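Local coordinates for DNA mismatch repair protein MutS (Thermus aquaticus, PDB 1EWQ) that takes part in DNA mismatch repair, binding mismatched DNA and hydrolysing ATP weakly, at residues R219-G222 with A223-Y227. Sequence-based numbering, arbitrary orientation.
Sequences RARG and ALLAY
L225 lies along the helix beside R221, four residues earlier in helix 215-232. The side chains themselves touch only loosely, L225 CD1 lying 4.4 Å from R221 CG; the closer approach is to the carbonyl oxygen R221 O. L225 CG is anti to its own carbonyl carbon (chi1 -70°), which turns the branch back over the preceding turn and sets CG 3.6 Å from R221 O. L224 has the same first torsion and brings its CG 3.6 Å from A220 O. A223 and A226 put only a methyl against the turn before; A223 CB is 3.2 Å from A220 O.

Four backbone i to i+4 bonds join the two turns. A223 N, L224 N, L225 N and A226 N donate to the carbonyls of R219, A220, R221 and G222. The bond from L225 N to R221 O is the straightest, at 3.0 Å and 170°.

The helix packs on the six-stranded mixed sheet of MutS domain II. L224 faces strands 134-139, 143-149 and 154-160; L225 touches F155 and L238. Main-chain bonds and aliphatic groups thus settle the contact within the helix. The arginine charges are probably balanced outside it, R219 by E183 and R221 by E210, with T139 O and E212 O taking further N-H groups.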
loop_
_atom_site.group_PDB
_atom_site.type_symbol
_atom_site.label_atom_id
_atom_site.label_comp_id
_atom_site.label_asym_id
_atom_site.label_seq_id
_atom_site.Cartn_x
_atom_site.Cartn_y
_atom_site.Cartn_z
ATOM N N ARG C 219 20.890 -12.153 -28.382
ATOM C CA ARG C 219 19.913 -12.975 -27.679
ATOM C C ARG C 219 18.909 -12.113 -26.912
ATOM O O ARG C 219 17.700 -12.337 -27.003
ATOM C CB ARG C 219 20.623 -13.943 -26.732
ATOM C CG ARG C 219 21.602 -14.862 -27.459
ATOM C CD ARG C 219 22.268 -15.816 -26.495
ATOM N NE ARG C 219 21.307 -16.736 -25.914
ATOM C CZ ARG C 219 21.258 -17.045 -24.626
ATOM N NH1 ARG C 219 22.125 -16.501 -23.780
ATOM N NH2 ARG C 219 20.330 -17.886 -24.180
ATOM N N ALA C 220 19.410 -11.132 -26.165
ATOM C CA ALA C 220 18.535 -10.251 -25.398
ATOM C C ALA C 220 17.575 -9.535 -26.347
ATOM O O ALA C 220 16.372 -9.458 -26.087
ATOM C CB ALA C 220 19.363 -9.232 -24.618
ATOM N N ARG C 221 18.118 -9.026 -27.453
ATOM C CA ARG C 221 17.333 -8.321 -28.452
ATOM C C ARG C 221 16.265 -9.268 -29.012
ATOM O O ARG C 221 15.094 -8.886 -29.181
ATOM C CB ARG C 221 18.271 -7.822 -29.553
ATOM C CG ARG C 221 17.668 -6.873 -30.573
ATOM C CD ARG C 221 18.775 -6.116 -31.314
ATOM N NE ARG C 221 19.620 -7.037 -32.061
ATOM C CZ ARG C 221 20.908 -6.841 -32.321
ATOM N NH1 ARG C 221 21.524 -5.748 -31.895
ATOM N NH2 ARG C 221 21.584 -7.745 -33.017
ATOM N N GLY C 222 16.663 -10.508 -29.283
ATOM C CA GLY C 222 15.723 -11.482 -29.805
ATOM C C GLY C 222 14.578 -11.662 -28.832
ATOM O O GLY C 222 13.404 -11.728 -29.223
ATOM N N ALA C 223 14.924 -11.729 -27.550
ATOM C CA ALA C 223 13.926 -11.894 -26.506
ATOM C C ALA C 223 12.935 -10.734 -26.508
ATOM O O ALA C 223 11.723 -10.948 -26.452
ATOM C CB ALA C 223 14.601 -12.000 -25.148
ATOM N N LEU C 224 13.449 -9.509 -26.582
ATOM C CA LEU C 224 12.584 -8.330 -26.580
ATOM C C LEU C 224 11.606 -8.352 -27.750
ATOM O O LEU C 224 10.409 -8.122 -27.570
ATOM C CB LEU C 224 13.426 -7.050 -26.634
ATOM C CG LEU C 224 14.261 -6.687 -25.398
ATOM C CD1 LEU C 224 15.136 -5.484 -25.719
ATOM C CD2 LEU C 224 13.346 -6.369 -24.209
ATOM N N LEU C 225 12.122 -8.648 -28.942
ATOM C CA LEU C 225 11.305 -8.697 -30.145
ATOM C C LEU C 225 10.274 -9.823 -30.146
ATOM O O LEU C 225 9.136 -9.627 -30.577
ATOM C CB LEU C 225 12.198 -8.797 -31.388
ATOM C CG LEU C 225 12.992 -7.526 -31.722
ATOM C CD1 LEU C 225 13.973 -7.805 -32.848
ATOM C CD2 LEU C 225 12.031 -6.403 -32.109
ATOM N N ALA C 226 10.656 -10.998 -29.661
ATOM C CA ALA C 226 9.728 -12.121 -29.634
ATOM C C ALA C 226 8.616 -11.835 -28.638
ATOM O O ALA C 226 7.439 -12.068 -28.921
ATOM C CB ALA C 226 10.457 -13.405 -29.252
ATOM N N TYR C 227 8.988 -11.319 -27.472
ATOM C CA TYR C 227 8.013 -11.015 -26.433
ATOM C C TYR C 227 7.053 -9.880 -26.821
ATOM O O TYR C 227 5.840 -10.043 -26.749
ATOM C CB TYR C 227 8.739 -10.665 -25.129
ATOM C CG TYR C 227 7.856 -10.701 -23.904
ATOM C CD1 TYR C 227 7.427 -11.914 -23.365
ATOM C CD2 TYR C 227 7.427 -9.519 -23.296
ATOM C CE1 TYR C 227 6.593 -11.954 -22.255
ATOM C CE2 TYR C 227 6.587 -9.545 -22.178
ATOM C CZ TYR C 227 6.176 -10.768 -21.668
ATOM O OH TYR C 227 5.336 -10.804 -20.578
#